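Local structure of tyrosyl-tRNA synthetase (Pyrococcus horikoshii, 2CYC) at residues Glu92-Tyr97 / Pro364-Met368; Asn140-Arg145 / Val195-Val200; Leu229-Trp235 / Ala277-Glu283; Pro257-Val261 / Lys273-Ala277; Phe305-Arg309 / Asp338-Val343. The protein probably catalyses the two-step attachment of L-tyrosine to tRNA(Tyr), activating the amino acid with ATP and passing it to the acceptor end, and works as a homodimer. All blocks are in the same frame, centred on the assembly; numbering follows the deposited sequence.

Contact 1: Glu92-Tyr97 / Pro364-Met368; sequences EVALKY and PLELM
The Tyr-97 ring is met over one face by a methionine. Met-368 CG lies 3.8 Å from the Tyr-97 ring centroid, 19° off the normal, a CH-pi contact. Met-368 SD is 4.1 Å from the same centroid but oblique, a Met-aromatic pair. Met-368 is m at all three chi angles, and Tyr-97 has chi1 t and chi2 73°. Both segments are helical, with a wider pi-type turn at 94-97. Their axes run nearly antiparallel at 155°, 9.6 Å apart at closest. In register, Tyr-97 CA is 4.9 Å from Pro-364 CA, and Val-93 CA is 7.3 Å from Met-368 CA. The pair packs the C-terminal helix 363-370 against helix 87-108 of the class I catalytic core. Pro-364 CB sits at the Tyr-97 ring edge, 4.3 Å from Tyr-97 CD1. Leu-367 CD2 reaches Glu-92 CG at 3.6 Å and Lys-96 CB at 3.8 Å. Val-93 CG1 touches Met-368 SD at 3.7 Å. Lys-96 NZ bridges back to Glu-92 OE2 at 3.0 Å. Tyr-97 OH hydrogen-bonds to His-264.

Contact 2: Asn140-Arg145 / Val195-Val200; sequences NVTLSR and VIAIEV
Arg-145 lays one face of its guanidinium over Ile-196, with Arg-145 NH2 3.7 Å from Ile-196 CG1. Glu-199 lies at the guanidinium edge and forms a bidentate Arg-Glu salt bridge. Arg-145 NH1 donates to Glu-199 OE1 at 2.9 Å, and Arg-145 NH2 donates to Glu-199 OE2 at 3.0 Å. Arg-145 has chi1 t and chi2 p, then an extended chi3, so the chain spans the gap between the segments. Glu-199 is m, t. Val-195 CG1 also touches Arg-145 NH2, at 3.7 Å.

Segment 195-200 is helical. Residues 140-142 are irregular, with Val-141 extended, and Thr-142 is the N-cap of helix 143-148. The nearest CA pairs are Asn-140 with Val-200 at 6.6 Å and Val-141 with Ile-196 at 7.9 Å. Next to the ion pair is a small apolar patch. Val-141 CG2 meets Ile-196 CG2 at 3.8 Å and Val-200 CG1 at 4.0 Å. A water donates to Glu-199 OE1 at 3.1 Å and weakly to Asn-140 O at 3.4 Å.

Segment 140-145 lies at the dimer interface, where the Val-141 and Leu-143 backbones hydrogen-bond to the second subunit. Helix 164-178, which carries the tyrosine-binding Gln-172, packs on both segments. Val-195 leans on strand 15-19.

Contact 3: Leu229-Trp235 / Ala277-Glu283; sequences LQEPPKW and AFCPARE
Phe-278 is the apolar centre, with three residues of 229-235 packed round its ring. Pro-232 CD lies over one face, 3.6 Å from the Phe-278 centroid and 11° off the normal, a CH-pi contact. The ring edge points at the face of Trp-235 in a T-shaped pair. The Phe-278 centroid is 4.8 Å from that of the Trp-235 six-membered ring, with planes at 74°. Glu-231 CB is 3.3 Å from Phe-278 CD1. Both aromatic residues are t at chi1.

Neither segment is regular helix or strand. Residues 230-232 are in polyproline II conformation, and Pro-280 to Glu-283 form a type II beta turn, closed by Glu-283 N to Pro-280 O at 3.0 Å. Nearest CA pairs are Leu-229 with Ala-277 at 4.8 Å and Glu-231 with Phe-278 at 5.0 Å. Leu-229 CB meets Ala-277 CB at 3.8 Å. Phe-278 N donates to Leu-229 O at 2.8 Å, the one hydrogen bond across the segments.

At the polar edge, Glu-283 CG packs 3.7 Å from Trp-235 CH2, while its carboxylate accepts from Tyr-286 N. Gln-230 OE1 bonds to Ser-255 of the KMSKS motif, so this loop pair borders the signature loop of class I synthetases. Helix 288-297 touches Leu-229, Ala-277 and Phe-278, helix 240-250 covers Pro-233, and helix 336-350 covers Cys-279.

Contact 4: Pro257-Val261 / Lys273-Ala277; sequences PYSAV and KLRKA
Pro-257 opens a short 3-10 segment, 257-258, and its carbonyl is the first acceptor. Lys-273 NZ donates to Pro-257 O at 3.0 Å. Lys-273 and Leu-274 lie on the last part of helix 267-276. Tyr-258 follows with its O 3.6 Å from Lys-273 CG. A water bridges the backbones, donating to Tyr-258 O at 3.2 Å and to Lys-273 O at 2.7 Å. The Tyr-258 ring turns its edge to Lys-276, with Tyr-258 CD1 4.3 Å from Lys-276 NZ. The chain is extended at Ala-260 and Val-261.

The KMSKS motif of class I synthetases, residues 251-255, lies just before this segment. The contact thus fastens the chain leaving that motif to helix 267-276. Ser-259 also pairs through its backbone with Leu-229.

Ala-260 O is the second acceptor, 2.7 Å from Lys-273 NZ. Lys-273 has chi1 m and chi2 to chi4 t, so its stem is straight and its amine reaches both carbonyls. The same amine forms a salt bridge with Asp-265. Val-261, chi1 t, sets CG2 3.8 Å from Lys-273 CD and 4.3 Å from Leu-274 CD2. Leu-274 also packs on helix 336-350, and Val-261 packs on Trp-292 of helix 288-297.

Contact 5: Phe305-Arg309 / Asp338-Val343; sequences FTVHR and DLKNAV
Phe-305 and Val-307 alternate with Thr-306 on strand 305-307. Their CA-to-CB bonds point toward helix 338-343, and that of Thr-306 points away. Phe-305 has chi1 t and chi2 55°, which brings CZ 3.5 Å from Ala-342 CB. Phe-305 CE2 meets Leu-339 CD1 at 4.2 Å, near the ring plane. Leu-339 is t, p, which brings its methyl to Phe-305 although its CB points away. Val-307, chi1 t, places CG2 3.9 Å from Ala-342 CB and CG1 3.7 Å from Asp-338 CB.

The strand and helix axes cross at 130°, 8.5 Å apart at closest. Val-307 CA is nearest Ala-342 CA, at 5.7 Å. Strand 305-307 pairs antiparallel with 317-319 in a small two-stranded sheet, and helix 336-350 packs on it. Helix 288-297 also touches Phe-305, Leu-339 and Val-343.

Arg-309 is m, t, m over chi1 to chi3. Its CD lies 3.5 Å from Asp-338 OD2. A water links the two side chains, accepting from Arg-309 NH1 at 3.0 Å and donating to Asp-338 OD2 at 2.7 Å. Arg-309 NE donates to Gly-315 O and NH1 to Lys-333 O. Asp-338 is m at chi1, and Thr-306 OG1 hydrogen-bonds to Thr-318 OG1.

In the fold
Contact 1 opens first, on helix 87-108, and closes last, on helix 363-370. It therefore encloses the other four and brings the C-terminal helix back to the catalytic core. Contact 2 opens and closes next, beside the dimer partner, its centre about 47 Å from that of contact 5. Contact 3 then spans the KMSKS region, with contact 4 inside its loop. The two share Ala-277 and touch where Leu-229 N lies 2.9 Å from Ser-259 O. Contact 5 follows in series. Its Lys-340 NZ reaches Arg-275 O at 2.8 Å, joining helix 336-350 to helix 267-276. Contacts 3, 4 and 5 thus form one cluster, and no two contacts cross.

Contact 1: Glu92-Tyr97 / Pro364-Met368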
# COMPACT_ATOMS: atom_id res chain seq x y z
N GLU A 92 -18.85 10.02 10.97
CA GLU A 92 -20.05 10.69 11.45
C GLU A 92 -20.05 12.12 10.91
O GLU A 92 -21.08 12.63 10.44
CB GLU A 92 -20.08 10.70 12.98
CG GLU A 92 -21.08 11.70 13.53
CD GLU A 92 -21.35 11.51 15.01
OE1 GLU A 92 -20.39 11.23 15.76
OE2 GLU A 92 -22.53 11.65 15.41
N VAL A 93 -18.89 12.77 10.99
CA VAL A 93 -18.73 14.14 10.52
C VAL A 93 -18.98 14.23 9.02
O VAL A 93 -19.66 15.14 8.55
CB VAL A 93 -17.30 14.67 10.81
CG1 VAL A 93 -17.07 15.98 10.07
CG2 VAL A 93 -17.12 14.88 12.32
N ALA A 94 -18.43 13.28 8.27
CA ALA A 94 -18.60 13.26 6.82
C ALA A 94 -20.08 13.24 6.43
O ALA A 94 -20.54 14.03 5.61
CB ALA A 94 -17.87 12.04 6.23
N LEU A 95 -20.83 12.33 7.04
CA LEU A 95 -22.25 12.17 6.77
C LEU A 95 -23.18 13.19 7.42
O LEU A 95 -24.19 13.56 6.83
CB LEU A 95 -22.69 10.76 7.18
CG LEU A 95 -22.72 9.69 6.07
CD1 LEU A 95 -21.48 9.79 5.20
CD2 LEU A 95 -22.83 8.32 6.71
N LYS A 96 -22.85 13.64 8.62
CA LYS A 96 -23.74 14.57 9.30
C LYS A 96 -23.45 16.05 9.12
O LYS A 96 -24.34 16.87 9.31
CB LYS A 96 -23.79 14.23 10.79
CG LYS A 96 -24.49 12.92 11.08
CD LYS A 96 -24.49 12.61 12.57
CE LYS A 96 -25.31 11.36 12.88
NZ LYS A 96 -25.28 11.02 14.34
N TYR A 97 -22.22 16.38 8.76
CA TYR A 97 -21.88 17.79 8.56
C TYR A 97 -21.37 18.12 7.17
O TYR A 97 -21.94 18.96 6.48
CB TYR A 97 -20.81 18.23 9.56
CG TYR A 97 -20.19 19.57 9.19
CD1 TYR A 97 -20.91 20.76 9.34
CD2 TYR A 97 -18.92 19.63 8.62
CE1 TYR A 97 -20.37 21.98 8.93
CE2 TYR A 97 -18.37 20.85 8.20
CZ TYR A 97 -19.11 22.02 8.36
OH TYR A 97 -18.58 23.22 7.96
N PRO A 364 -25.75 19.41 13.00
CA PRO A 364 -24.43 19.44 12.35
C PRO A 364 -23.37 20.28 13.05
O PRO A 364 -22.28 19.79 13.35
CB PRO A 364 -24.76 19.95 10.95
CG PRO A 364 -26.12 19.37 10.69
CD PRO A 364 -26.82 19.64 12.02
N LEU A 365 -23.68 21.54 13.33
CA LEU A 365 -22.71 22.41 13.98
C LEU A 365 -22.44 22.02 15.43
O LEU A 365 -21.34 22.23 15.94
CB LEU A 365 -23.16 23.87 13.88
CG LEU A 365 -23.07 24.42 12.45
CD1 LEU A 365 -23.39 25.92 12.44
CD2 LEU A 365 -21.66 24.17 11.91
N GLU A 366 -23.44 21.44 16.09
CA GLU A 366 -23.25 21.01 17.47
C GLU A 366 -22.24 19.85 17.43
O GLU A 366 -21.31 19.79 18.24
CB GLU A 366 -24.58 20.56 18.09
CG GLU A 366 -25.60 21.69 18.13
CD GLU A 366 -26.95 21.27 18.69
OE1 GLU A 366 -27.52 20.27 18.21
OE2 GLU A 366 -27.44 21.95 19.62
N LEU A 367 -22.41 18.94 16.48
CA LEU A 367 -21.48 17.83 16.34
C LEU A 367 -20.06 18.38 16.18
O LEU A 367 -19.14 17.96 16.88
CB LEU A 367 -21.84 16.97 15.13
CG LEU A 367 -20.73 16.04 14.61
CD1 LEU A 367 -20.32 15.03 15.70
CD2 LEU A 367 -21.24 15.30 13.36
N MET A 368 -19.90 19.33 15.26
CA MET A 368 -18.59 19.93 15.00
C MET A 368 -17.94 20.56 16.23
O MET A 368 -16.74 20.42 16.44
CB MET A 368 -18.69 20.98 13.88
CG MET A 368 -19.00 20.39 12.50
SD MET A 368 -17.91 19.00 12.06
CE MET A 368 -16.37 19.87 11.58

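Contact 2: Asn140-Arg145 / Val195-Val200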
# COMPACT_ATOMS: atom_id res chain seq x y z
N ASN A 140 3.09 0.36 -11.44
CA ASN A 140 3.53 1.28 -12.49
C ASN A 140 4.02 2.62 -11.99
O ASN A 140 4.16 3.56 -12.78
CB ASN A 140 2.39 1.53 -13.49
CG ASN A 140 1.95 0.26 -14.18
OD1 ASN A 140 1.01 -0.41 -13.75
ND2 ASN A 140 2.64 -0.09 -15.26
N VAL A 141 4.27 2.72 -10.69
CA VAL A 141 4.73 3.96 -10.09
C VAL A 141 5.89 3.64 -9.14
O VAL A 141 5.81 2.70 -8.35
CB VAL A 141 3.60 4.64 -9.28
CG1 VAL A 141 4.07 5.99 -8.76
CG2 VAL A 141 2.35 4.79 -10.13
N THR A 142 6.95 4.43 -9.21
CA THR A 142 8.09 4.19 -8.35
C THR A 142 7.87 4.76 -6.96
O THR A 142 7.06 5.68 -6.76
CB THR A 142 9.36 4.84 -8.90
OG1 THR A 142 9.20 6.26 -8.92
CG2 THR A 142 9.65 4.33 -10.32
N LEU A 143 8.58 4.20 -6.00
CA LEU A 143 8.51 4.66 -4.62
C LEU A 143 8.86 6.14 -4.59
O LEU A 143 8.18 6.95 -3.95
CB LEU A 143 9.50 3.87 -3.76
CG LEU A 143 9.77 4.39 -2.35
CD1 LEU A 143 8.46 4.47 -1.57
CD2 LEU A 143 10.76 3.47 -1.65
N SER A 144 9.93 6.51 -5.30
CA SER A 144 10.39 7.89 -5.34
C SER A 144 9.28 8.81 -5.84
O SER A 144 9.10 9.92 -5.33
CB SER A 144 11.62 8.02 -6.24
OG SER A 144 11.30 7.77 -7.59
N ARG A 145 8.54 8.35 -6.84
CA ARG A 145 7.45 9.14 -7.40
C ARG A 145 6.35 9.32 -6.34
O ARG A 145 5.84 10.42 -6.15
CB ARG A 145 6.90 8.42 -8.64
CG ARG A 145 5.88 9.22 -9.42
CD ARG A 145 6.43 10.57 -9.85
NE ARG A 145 5.45 11.37 -10.59
CZ ARG A 145 5.09 11.15 -11.85
NH1 ARG A 145 5.63 10.15 -12.54
NH2 ARG A 145 4.18 11.94 -12.42
N VAL A 195 -1.61 13.76 -12.56
CA VAL A 195 -0.58 13.56 -13.58
C VAL A 195 -0.20 12.06 -13.59
O VAL A 195 0.04 11.48 -14.64
CB VAL A 195 0.68 14.43 -13.28
CG1 VAL A 195 1.79 14.11 -14.29
CG2 VAL A 195 0.31 15.90 -13.36
N ILE A 196 -0.15 11.45 -12.41
CA ILE A 196 0.17 10.03 -12.31
C ILE A 196 -0.99 9.22 -12.92
O ILE A 196 -0.77 8.29 -13.70
CB ILE A 196 0.39 9.61 -10.85
CG1 ILE A 196 1.66 10.28 -10.30
CG2 ILE A 196 0.51 8.10 -10.75
CD1 ILE A 196 1.82 10.19 -8.78
N ALA A 197 -2.21 9.59 -12.58
CA ALA A 197 -3.38 8.90 -13.11
C ALA A 197 -3.35 8.89 -14.64
O ALA A 197 -3.61 7.87 -15.27
CB ALA A 197 -4.65 9.60 -12.62
N ILE A 198 -3.02 10.02 -15.24
CA ILE A 198 -2.96 10.11 -16.68
C ILE A 198 -1.85 9.24 -17.25
O ILE A 198 -2.03 8.59 -18.27
CB ILE A 198 -2.81 11.58 -17.12
CG1 ILE A 198 -4.12 12.32 -16.84
CG2 ILE A 198 -2.46 11.68 -18.59
CD1 ILE A 198 -4.03 13.84 -16.93
N GLU A 199 -0.70 9.21 -16.57
CA GLU A 199 0.44 8.38 -16.99
C GLU A 199 0.16 6.86 -16.96
O GLU A 199 0.59 6.14 -17.86
CB GLU A 199 1.65 8.65 -16.09
CG GLU A 199 2.55 9.80 -16.53
CD GLU A 199 3.60 10.16 -15.48
OE1 GLU A 199 4.11 9.24 -14.81
OE2 GLU A 199 3.91 11.36 -15.34
N VAL A 200 -0.55 6.38 -15.94
CA VAL A 200 -0.82 4.94 -15.84
C VAL A 200 -2.14 4.47 -16.44
O VAL A 200 -2.37 3.26 -16.53
CB VAL A 200 -0.79 4.47 -14.36
CG1 VAL A 200 0.52 4.90 -13.68
CG2 VAL A 200 -2.02 5.04 -13.61
O HOH W 1 4.19 6.92 -12.81

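Contact 3: Leu229-Trp235 / Ala277-Glu283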
# COMPACT_ATOMS: atom_id res chain seq x y z
N LEU A 229 -6.89 35.04 4.27
CA LEU A 229 -6.88 36.50 4.40
C LEU A 229 -5.71 37.09 5.18
O LEU A 229 -5.55 38.31 5.22
CB LEU A 229 -8.19 36.96 5.03
CG LEU A 229 -9.45 36.57 4.25
CD1 LEU A 229 -10.70 36.89 5.06
CD2 LEU A 229 -9.46 37.29 2.91
N GLN A 230 -4.89 36.24 5.79
CA GLN A 230 -3.75 36.69 6.59
C GLN A 230 -2.62 37.34 5.79
O GLN A 230 -2.42 37.02 4.61
CB GLN A 230 -3.18 35.53 7.42
CG GLN A 230 -2.37 34.49 6.63
CD GLN A 230 -3.23 33.53 5.82
OE1 GLN A 230 -4.41 33.33 6.12
NE2 GLN A 230 -2.63 32.92 4.81
N GLU A 231 -1.88 38.24 6.43
CA GLU A 231 -0.76 38.89 5.74
C GLU A 231 0.36 37.87 5.59
O GLU A 231 0.51 36.98 6.42
CB GLU A 231 -0.26 40.11 6.52
CG GLU A 231 0.39 39.81 7.86
CD GLU A 231 1.67 40.61 8.08
OE1 GLU A 231 1.66 41.85 7.85
OE2 GLU A 231 2.69 40.01 8.47
N PRO A 232 1.15 37.99 4.51
CA PRO A 232 2.26 37.08 4.22
C PRO A 232 3.32 37.05 5.33
O PRO A 232 3.45 38.01 6.09
CB PRO A 232 2.84 37.63 2.92
CG PRO A 232 1.71 38.43 2.33
CD PRO A 232 1.10 39.08 3.53
N PRO A 233 4.09 35.96 5.41
CA PRO A 233 5.14 35.81 6.43
C PRO A 233 6.28 36.80 6.16
O PRO A 233 7.08 37.10 7.04
CB PRO A 233 5.59 34.37 6.24
CG PRO A 233 5.47 34.20 4.75
CD PRO A 233 4.12 34.83 4.46
N LYS A 234 6.32 37.29 4.93
CA LYS A 234 7.35 38.23 4.50
C LYS A 234 6.77 39.27 3.54
O LYS A 234 5.87 38.96 2.75
CB LYS A 234 8.48 37.46 3.82
CG LYS A 234 9.39 38.32 2.97
CD LYS A 234 10.40 37.47 2.23
CE LYS A 234 11.26 38.32 1.33
NZ LYS A 234 12.34 37.52 0.69
N TRP A 235 7.28 40.49 3.60
CA TRP A 235 6.80 41.55 2.72
C TRP A 235 7.82 42.67 2.62
O TRP A 235 8.42 43.07 3.62
CB TRP A 235 5.46 42.09 3.24
CG TRP A 235 4.76 42.98 2.27
CD1 TRP A 235 4.90 44.34 2.15
CD2 TRP A 235 3.84 42.58 1.24
NE1 TRP A 235 4.12 44.81 1.12
CE2 TRP A 235 3.46 43.75 0.54
CE3 TRP A 235 3.31 41.35 0.85
CZ2 TRP A 235 2.56 43.72 -0.53
CZ3 TRP A 235 2.41 41.32 -0.22
CH2 TRP A 235 2.05 42.50 -0.89
N ALA A 277 -8.55 41.60 7.04
CA ALA A 277 -7.89 40.94 5.91
C ALA A 277 -6.74 41.77 5.33
O ALA A 277 -6.78 43.01 5.37
CB ALA A 277 -8.90 40.65 4.81
N PHE A 278 -5.73 41.09 4.81
CA PHE A 278 -4.58 41.76 4.20
C PHE A 278 -5.08 42.27 2.84
O PHE A 278 -5.64 41.51 2.05
CB PHE A 278 -3.44 40.76 4.00
CG PHE A 278 -2.18 41.37 3.43
CD1 PHE A 278 -1.38 42.21 4.19
CD2 PHE A 278 -1.77 41.07 2.13
CE1 PHE A 278 -0.19 42.74 3.68
CE2 PHE A 278 -0.59 41.60 1.61
CZ PHE A 278 0.20 42.43 2.38
N CYS A 279 -4.88 43.56 2.59
CA CYS A 279 -5.33 44.18 1.34
C CYS A 279 -4.68 45.56 1.22
O CYS A 279 -5.35 46.59 1.39
CB CYS A 279 -6.85 44.32 1.37
SG CYS A 279 -7.63 45.02 -0.10
N PRO A 280 -3.37 45.60 0.93
CA PRO A 280 -2.60 46.84 0.78
C PRO A 280 -3.15 47.70 -0.34
O PRO A 280 -3.45 47.21 -1.42
CB PRO A 280 -1.18 46.36 0.46
CG PRO A 280 -1.14 44.99 1.06
CD PRO A 280 -2.50 44.43 0.72
N ALA A 281 -3.26 49.00 -0.07
CA ALA A 281 -3.76 49.92 -1.07
C ALA A 281 -2.93 49.81 -2.35
O ALA A 281 -1.70 49.76 -2.30
CB ALA A 281 -3.70 51.36 -0.52
N ARG A 282 -3.62 49.77 -3.48
CA ARG A 282 -3.01 49.67 -4.81
C ARG A 282 -2.25 48.38 -5.11
O ARG A 282 -1.80 48.18 -6.24
CB ARG A 282 -2.07 50.86 -5.06
CG ARG A 282 -2.74 52.21 -4.90
CD ARG A 282 -1.90 53.31 -5.52
NE ARG A 282 -2.54 54.61 -5.36
CZ ARG A 282 -2.15 55.72 -5.98
NH1 ARG A 282 -1.10 55.70 -6.80
NH2 ARG A 282 -2.80 56.86 -5.76
N GLU A 283 -2.10 47.51 -4.12
CA GLU A 283 -1.39 46.25 -4.34
C GLU A 283 -2.30 45.28 -5.11
O GLU A 283 -3.40 44.97 -4.65
CB GLU A 283 -0.98 45.63 -3.00
CG GLU A 283 -0.29 44.27 -3.08
CD GLU A 283 0.94 44.26 -3.98
OE1 GLU A 283 1.70 45.24 -3.98
OE2 GLU A 283 1.16 43.24 -4.67

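Contact 4: Pro257-Val261 / Lys273-Ala277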
# COMPACT_ATOMS: atom_id res chain seq x y z
N PRO A 257 -8.41 29.67 11.76
CA PRO A 257 -9.84 30.00 11.66
C PRO A 257 -10.12 31.49 11.50
O PRO A 257 -11.06 31.89 10.80
CB PRO A 257 -10.40 29.45 12.96
CG PRO A 257 -9.54 28.25 13.21
CD PRO A 257 -8.16 28.77 12.89
N TYR A 258 -9.30 32.32 12.14
CA TYR A 258 -9.47 33.77 12.10
C TYR A 258 -9.15 34.39 10.73
O TYR A 258 -9.57 35.52 10.45
CB TYR A 258 -8.60 34.43 13.18
CG TYR A 258 -7.22 34.84 12.71
CD1 TYR A 258 -6.98 36.15 12.27
CD2 TYR A 258 -6.17 33.93 12.68
CE1 TYR A 258 -5.72 36.53 11.80
CE2 TYR A 258 -4.90 34.30 12.21
CZ TYR A 258 -4.68 35.60 11.77
OH TYR A 258 -3.44 35.97 11.29
N SER A 259 -8.41 33.66 9.90
CA SER A 259 -8.03 34.15 8.57
C SER A 259 -8.69 33.39 7.44
O SER A 259 -8.30 33.50 6.27
CB SER A 259 -6.51 34.08 8.40
OG SER A 259 -5.88 35.08 9.17
N ALA A 260 -9.71 32.61 7.78
CA ALA A 260 -10.44 31.86 6.79
C ALA A 260 -11.92 32.10 7.05
O ALA A 260 -12.34 32.23 8.19
CB ALA A 260 -10.13 30.38 6.93
N VAL A 261 -12.70 32.21 5.99
CA VAL A 261 -14.12 32.40 6.16
C VAL A 261 -14.81 31.08 5.84
O VAL A 261 -14.50 30.43 4.84
CB VAL A 261 -14.65 33.52 5.24
CG1 VAL A 261 -16.18 33.53 5.26
CG2 VAL A 261 -14.10 34.87 5.70
N LYS A 273 -13.69 39.42 9.90
CA LYS A 273 -12.59 38.82 9.15
C LYS A 273 -12.17 39.64 7.93
O LYS A 273 -10.97 39.82 7.69
CB LYS A 273 -12.96 37.39 8.73
CG LYS A 273 -13.01 36.42 9.91
CD LYS A 273 -13.43 35.03 9.48
CE LYS A 273 -13.51 34.09 10.68
NZ LYS A 273 -13.93 32.71 10.31
N LEU A 274 -13.13 40.14 7.16
CA LEU A 274 -12.78 40.96 6.00
C LEU A 274 -12.11 42.24 6.47
O LEU A 274 -11.17 42.74 5.83
CB LEU A 274 -14.02 41.30 5.17
CG LEU A 274 -14.22 40.40 3.95
CD1 LEU A 274 -13.09 40.63 2.94
CD2 LEU A 274 -14.26 38.94 4.40
N ARG A 275 -12.59 42.76 7.60
CA ARG A 275 -12.06 43.98 8.20
C ARG A 275 -10.55 43.87 8.45
O ARG A 275 -9.81 44.80 8.15
CB ARG A 275 -12.79 44.25 9.51
CG ARG A 275 -12.40 45.54 10.21
CD ARG A 275 -13.12 45.63 11.54
NE ARG A 275 -14.58 45.58 11.39
CZ ARG A 275 -15.38 44.81 12.12
NH1 ARG A 275 -16.70 44.83 11.91
NH2 ARG A 275 -14.88 44.02 13.07
N LYS A 276 -10.11 42.74 8.99
CA LYS A 276 -8.68 42.58 9.25
C LYS A 276 -7.88 41.93 8.13
O LYS A 276 -6.68 41.74 8.26
CB LYS A 276 -8.42 41.83 10.56
CG LYS A 276 -9.65 41.30 11.27
CD LYS A 276 -9.45 41.35 12.77
CE LYS A 276 -10.37 40.39 13.50
NZ LYS A 276 -10.10 38.96 13.14
N ALA A 277 -8.55 41.60 7.04
CA ALA A 277 -7.89 40.94 5.91
C ALA A 277 -6.74 41.77 5.33
O ALA A 277 -6.78 43.01 5.37
CB ALA A 277 -8.90 40.65 4.81
O HOH W 2 -9.18 38.01 8.52

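Contact 5: Phe305-Arg309 / Asp338-Val343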
# COMPACT_ATOMS: atom_id res chain seq x y z
N PHE A 305 -21.18 44.65 -9.73
CA PHE A 305 -20.71 44.71 -8.35
C PHE A 305 -20.57 46.19 -7.99
O PHE A 305 -19.71 46.89 -8.54
CB PHE A 305 -19.37 43.99 -8.18
CG PHE A 305 -18.84 44.03 -6.77
CD1 PHE A 305 -19.63 43.57 -5.71
CD2 PHE A 305 -17.57 44.52 -6.49
CE1 PHE A 305 -19.16 43.61 -4.38
CE2 PHE A 305 -17.08 44.57 -5.17
CZ PHE A 305 -17.88 44.10 -4.11
N THR A 306 -21.41 46.65 -7.08
CA THR A 306 -21.41 48.05 -6.67
C THR A 306 -20.79 48.32 -5.31
O THR A 306 -21.11 47.66 -4.33
CB THR A 306 -22.85 48.63 -6.66
OG1 THR A 306 -23.41 48.53 -7.97
CG2 THR A 306 -22.84 50.10 -6.23
N VAL A 307 -19.91 49.31 -5.26
CA VAL A 307 -19.29 49.73 -4.01
C VAL A 307 -19.93 51.08 -3.68
O VAL A 307 -19.74 52.06 -4.41
CB VAL A 307 -17.76 49.92 -4.15
CG1 VAL A 307 -17.18 50.47 -2.84
CG2 VAL A 307 -17.10 48.59 -4.50
N HIS A 308 -20.74 51.11 -2.62
CA HIS A 308 -21.41 52.34 -2.22
C HIS A 308 -20.49 53.21 -1.38
O HIS A 308 -19.91 52.74 -0.40
CB HIS A 308 -22.68 52.03 -1.43
CG HIS A 308 -23.68 51.21 -2.18
ND1 HIS A 308 -23.72 49.83 -2.10
CD2 HIS A 308 -24.65 51.56 -3.05
CE1 HIS A 308 -24.67 49.38 -2.89
NE2 HIS A 308 -25.25 50.40 -3.48
N ARG A 309 -20.37 54.48 -1.77
CA ARG A 309 -19.53 55.43 -1.06
C ARG A 309 -20.16 56.81 -1.14
O ARG A 309 -20.93 57.09 -2.06
CB ARG A 309 -18.15 55.53 -1.73
CG ARG A 309 -17.42 54.23 -1.90
CD ARG A 309 -16.13 54.46 -2.67
NE ARG A 309 -16.42 54.96 -4.01
CZ ARG A 309 -15.55 54.97 -5.01
NH1 ARG A 309 -14.32 54.49 -4.83
NH2 ARG A 309 -15.91 55.42 -6.20
N ASP A 338 -13.31 50.64 1.48
CA ASP A 338 -14.59 50.46 0.81
C ASP A 338 -14.73 49.08 0.16
O ASP A 338 -15.79 48.47 0.23
CB ASP A 338 -14.80 51.58 -0.20
CG ASP A 338 -14.67 52.96 0.45
OD1 ASP A 338 -15.38 53.21 1.44
OD2 ASP A 338 -13.87 53.79 -0.03
N LEU A 339 -13.65 48.61 -0.47
CA LEU A 339 -13.68 47.29 -1.11
C LEU A 339 -13.98 46.20 -0.07
O LEU A 339 -14.85 45.35 -0.27
CB LEU A 339 -12.35 46.99 -1.79
CG LEU A 339 -12.25 45.59 -2.43
CD1 LEU A 339 -13.37 45.39 -3.47
CD2 LEU A 339 -10.88 45.44 -3.07
N LYS A 340 -13.25 46.23 1.05
CA LYS A 340 -13.46 45.24 2.12
C LYS A 340 -14.91 45.19 2.59
O LYS A 340 -15.48 44.11 2.77
CB LYS A 340 -12.57 45.54 3.32
CG LYS A 340 -11.11 45.15 3.20
CD LYS A 340 -10.42 45.50 4.51
CE LYS A 340 -8.95 45.17 4.50
NZ LYS A 340 -8.36 45.37 5.86
N ASN A 341 -15.50 46.36 2.82
CA ASN A 341 -16.88 46.40 3.28
C ASN A 341 -17.82 45.85 2.22
O ASN A 341 -18.77 45.13 2.52
CB ASN A 341 -17.26 47.84 3.66
CG ASN A 341 -18.76 48.01 3.86
OD1 ASN A 341 -19.45 48.57 3.00
ND2 ASN A 341 -19.27 47.52 4.99
N ALA A 342 -17.56 46.17 0.95
CA ALA A 342 -18.43 45.68 -0.10
C ALA A 342 -18.31 44.15 -0.23
O ALA A 342 -19.30 43.46 -0.42
CB ALA A 342 -18.11 46.36 -1.43
N VAL A 343 -17.10 43.62 -0.11
CA VAL A 343 -16.92 42.17 -0.22
C VAL A 343 -17.62 41.45 0.93
O VAL A 343 -18.24 40.40 0.72
CB VAL A 343 -15.43 41.78 -0.25
CG1 VAL A 343 -15.27 40.27 -0.12
CG2 VAL A 343 -14.80 42.26 -1.56
O HOH W 3 -12.57 53.95 -2.40